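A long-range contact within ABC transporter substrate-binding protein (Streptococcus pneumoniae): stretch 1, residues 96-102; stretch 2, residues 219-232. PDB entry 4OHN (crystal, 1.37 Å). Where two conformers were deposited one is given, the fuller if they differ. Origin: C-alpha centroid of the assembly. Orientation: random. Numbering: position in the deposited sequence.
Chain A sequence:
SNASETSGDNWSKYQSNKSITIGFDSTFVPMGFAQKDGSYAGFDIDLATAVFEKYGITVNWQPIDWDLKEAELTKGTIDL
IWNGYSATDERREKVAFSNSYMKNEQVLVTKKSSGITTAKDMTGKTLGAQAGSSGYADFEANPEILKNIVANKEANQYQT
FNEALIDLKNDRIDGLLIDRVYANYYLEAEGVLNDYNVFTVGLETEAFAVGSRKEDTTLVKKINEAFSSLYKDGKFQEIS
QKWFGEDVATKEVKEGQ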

# COMPACT_ATOMS: atom_id res chain seq x y z
N ALA A 96 15.31 -2.99 1.90
CA ALA A 96 15.24 -4.34 1.35
C ALA A 96 13.79 -4.79 1.32
O ALA A 96 12.97 -4.31 2.10
CB ALA A 96 16.07 -5.30 2.18
N PHE A 97 13.48 -5.70 0.41
CA PHE A 97 12.14 -6.25 0.28
C PHE A 97 12.11 -7.77 0.38
O PHE A 97 12.98 -8.46 -0.13
CB PHE A 97 11.49 -5.84 -1.05
CG PHE A 97 11.09 -4.39 -1.12
CD1 PHE A 97 11.87 -3.48 -1.78
CD2 PHE A 97 9.91 -3.96 -0.55
CE1 PHE A 97 11.50 -2.14 -1.85
CE2 PHE A 97 9.53 -2.62 -0.61
CZ PHE A 97 10.32 -1.71 -1.28
N SER A 98 11.05 -8.26 1.01
CA SER A 98 10.64 -9.66 0.87
C SER A 98 10.27 -9.94 -0.58
O SER A 98 10.17 -9.04 -1.42
CB SER A 98 9.43 -9.96 1.75
OG SER A 98 8.26 -9.32 1.25
N ASN A 99 10.03 -11.21 -0.88
CA ASN A 99 9.33 -11.56 -2.09
C ASN A 99 7.98 -10.82 -2.12
O ASN A 99 7.38 -10.53 -1.09
CB ASN A 99 9.08 -13.07 -2.17
CG ASN A 99 10.30 -13.84 -2.52
OD1 ASN A 99 11.28 -13.30 -3.00
ND2 ASN A 99 10.24 -15.14 -2.34
N SER A 100 7.51 -10.52 -3.32
CA SER A 100 6.22 -9.87 -3.46
C SER A 100 5.07 -10.86 -3.26
O SER A 100 5.17 -12.04 -3.61
CB SER A 100 6.13 -9.17 -4.82
OG SER A 100 7.10 -8.14 -4.92
N TYR A 101 3.96 -10.38 -2.70
CA TYR A 101 2.85 -11.27 -2.35
C TYR A 101 1.54 -10.96 -3.04
O TYR A 101 0.59 -11.72 -2.90
CB TYR A 101 2.66 -11.35 -0.82
CG TYR A 101 2.36 -10.03 -0.18
CD1 TYR A 101 1.07 -9.56 -0.09
CD2 TYR A 101 3.39 -9.24 0.34
CE1 TYR A 101 0.79 -8.33 0.51
CE2 TYR A 101 3.11 -8.01 0.92
CZ TYR A 101 1.82 -7.56 0.98
OH TYR A 101 1.51 -6.36 1.57
N MET A 102 1.47 -9.82 -3.74
CA MET A 102 0.23 -9.34 -4.41
C MET A 102 0.55 -8.34 -5.53
O MET A 102 1.39 -7.45 -5.34
CB MET A 102 -0.67 -8.67 -3.36
CG MET A 102 -2.09 -8.33 -3.84
SD MET A 102 -3.13 -7.53 -2.59
CE MET A 102 -3.03 -8.65 -1.21
N LEU A 219 15.72 -11.65 8.78
CA LEU A 219 14.30 -11.33 8.88
C LEU A 219 13.58 -11.48 7.54
O LEU A 219 12.51 -12.08 7.47
CB LEU A 219 14.17 -9.90 9.44
CG LEU A 219 12.78 -9.30 9.45
CD1 LEU A 219 11.81 -10.14 10.28
CD2 LEU A 219 12.85 -7.88 9.96
N VAL A 220 14.18 -10.99 6.46
CA VAL A 220 13.57 -11.10 5.14
C VAL A 220 13.42 -12.57 4.72
O VAL A 220 12.36 -12.98 4.22
CB VAL A 220 14.37 -10.29 4.11
CG1 VAL A 220 13.95 -10.66 2.68
CG2 VAL A 220 14.16 -8.80 4.36
N LYS A 221 14.45 -13.37 4.95
CA LYS A 221 14.38 -14.80 4.67
C LYS A 221 13.27 -15.46 5.46
O LYS A 221 12.53 -16.29 4.94
CB LYS A 221 15.70 -15.50 5.00
CG LYS A 221 16.83 -15.09 4.13
CD LYS A 221 18.07 -15.90 4.42
CE LYS A 221 19.24 -15.43 3.58
NZ LYS A 221 19.84 -14.19 4.14
N LYS A 222 13.14 -15.11 6.73
CA LYS A 222 12.10 -15.69 7.58
C LYS A 222 10.70 -15.33 7.10
O LYS A 222 9.77 -16.14 7.19
CB LYS A 222 12.31 -15.32 9.05
CG LYS A 222 13.59 -15.89 9.62
CD LYS A 222 13.69 -17.41 9.44
CE LYS A 222 14.85 -18.01 10.20
NZ LYS A 222 15.09 -19.42 9.77
N ILE A 223 10.51 -14.11 6.60
CA ILE A 223 9.22 -13.74 6.04
C ILE A 223 8.98 -14.60 4.80
O ILE A 223 7.90 -15.18 4.63
CB ILE A 223 9.18 -12.24 5.70
CG1 ILE A 223 9.25 -11.41 6.98
CG2 ILE A 223 7.94 -11.91 4.87
CD1 ILE A 223 9.56 -9.94 6.72
N ASN A 224 9.96 -14.71 3.92
CA ASN A 224 9.79 -15.50 2.69
C ASN A 224 9.50 -16.97 2.98
O ASN A 224 8.64 -17.59 2.33
CB ASN A 224 11.02 -15.37 1.81
CG ASN A 224 11.17 -13.99 1.19
OD1 ASN A 224 10.19 -13.24 1.04
ND2 ASN A 224 12.40 -13.63 0.83
N GLU A 225 10.21 -17.55 3.94
CA GLU A 225 9.97 -18.95 4.29
C GLU A 225 8.57 -19.14 4.83
O GLU A 225 7.92 -20.15 4.53
CB GLU A 225 10.99 -19.41 5.33
CG GLU A 225 12.40 -19.53 4.79
CD GLU A 225 13.45 -19.69 5.84
OE1 GLU A 225 13.14 -19.84 7.04
OE2 GLU A 225 14.65 -19.68 5.44
N ALA A 226 8.09 -18.19 5.63
CA ALA A 226 6.73 -18.28 6.14
C ALA A 226 5.72 -18.17 5.00
O ALA A 226 4.70 -18.88 5.00
CB ALA A 226 6.48 -17.21 7.16
N PHE A 227 5.96 -17.29 4.02
CA PHE A 227 5.06 -17.26 2.87
C PHE A 227 4.95 -18.67 2.25
O PHE A 227 3.85 -19.12 1.89
CB PHE A 227 5.51 -16.27 1.78
CG PHE A 227 5.36 -14.80 2.12
CD1 PHE A 227 4.57 -14.35 3.16
CD2 PHE A 227 6.00 -13.86 1.34
CE1 PHE A 227 4.43 -12.99 3.41
CE2 PHE A 227 5.86 -12.50 1.59
CZ PHE A 227 5.07 -12.07 2.64
N SER A 228 6.07 -19.39 2.10
CA SER A 228 6.01 -20.73 1.49
C SER A 228 5.06 -21.66 2.24
O SER A 228 4.32 -22.43 1.61
CB SER A 228 7.40 -21.35 1.42
OG SER A 228 8.24 -20.59 0.58
N SER A 229 5.05 -21.60 3.56
CA SER A 229 4.14 -22.42 4.36
C SER A 229 2.71 -21.96 4.15
O SER A 229 1.83 -22.78 3.98
CB SER A 229 4.47 -22.32 5.88
OG SER A 229 5.46 -23.24 6.29
N LEU A 230 2.49 -20.64 4.19
CA LEU A 230 1.13 -20.11 4.16
C LEU A 230 0.46 -20.35 2.82
O LEU A 230 -0.76 -20.49 2.77
CB LEU A 230 1.13 -18.61 4.51
CG LEU A 230 1.62 -18.31 5.92
CD1 LEU A 230 1.82 -16.83 6.12
CD2 LEU A 230 0.67 -18.81 6.95
N TYR A 231 1.23 -20.46 1.75
CA TYR A 231 0.66 -20.78 0.44
C TYR A 231 0.08 -22.19 0.38
O TYR A 231 -0.85 -22.46 -0.37
CB TYR A 231 1.71 -20.63 -0.68
CG TYR A 231 2.09 -19.20 -0.98
CD1 TYR A 231 1.14 -18.20 -1.05
CD2 TYR A 231 3.41 -18.85 -1.20
CE1 TYR A 231 1.48 -16.89 -1.33
CE2 TYR A 231 3.76 -17.52 -1.47
CZ TYR A 231 2.79 -16.56 -1.53
OH TYR A 231 3.10 -15.24 -1.81
N LYS A 232 0.66 -23.12 1.11
CA LYS A 232 0.20 -24.50 1.05
C LYS A 232 -0.64 -24.93 2.23
O LYS A 232 -1.29 -25.96 2.13
CB LYS A 232 1.37 -25.45 0.86
CG LYS A 232 2.40 -25.40 1.97
CD LYS A 232 3.52 -26.40 1.73
CE LYS A 232 4.72 -26.04 2.59
NZ LYS A 232 5.86 -26.99 2.42
O HOH W 1 13.43 -11.20 -0.64
O HOH W 2 5.58 -14.62 -2.35
O HOH W 3 1.45 -14.30 -3.74

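A helix can hold a distant segment by presenting one face of side chains to its backbone, and this contact, which buries 375 Å² in all, is a compact example. Val 220, Ile 223, Asn 224, Phe 227 and Tyr 231, which recur along one side of the helix, all direct their CA-to-CB bonds toward residues 96-102.

One direct hydrogen bond crosses the interface. Asn 99 N donates to Asn 224 OD1 (2.8 Å, 157° at the hydrogen), so the side-chain carbonyl satisfies a backbone NH of the other stretch. An asparagine suits this position because its other end is also used: a water accepts from Asn 224 ND2 (3.0 Å) and donates to Phe 97 O (2.8 Å). Tyr 231 also works through water. Tyr 231 OH lies 2.6 Å from one water and 2.7 Å from another, which donate to Ser 100 O and Tyr 101 O respectively. Within its own stretch, Ser 98 OG donates to Asn 99 O (2.8 Å), and it is also hydrogen-bonded elsewhere in the structure.

The remaining contacts are van der Waals packing and one ring edge. Val 220 CG1 lies 3.9 Å from Ser 98 CA, against a small, buried serine. Asn 99 O meets the edge of the Phe 227 ring, 3.7 Å from Phe 227 CE2. Phe 227 CZ also reaches Tyr 101 CD2 (4.0 Å), the two buried rings meeting obliquely with planes at 61°.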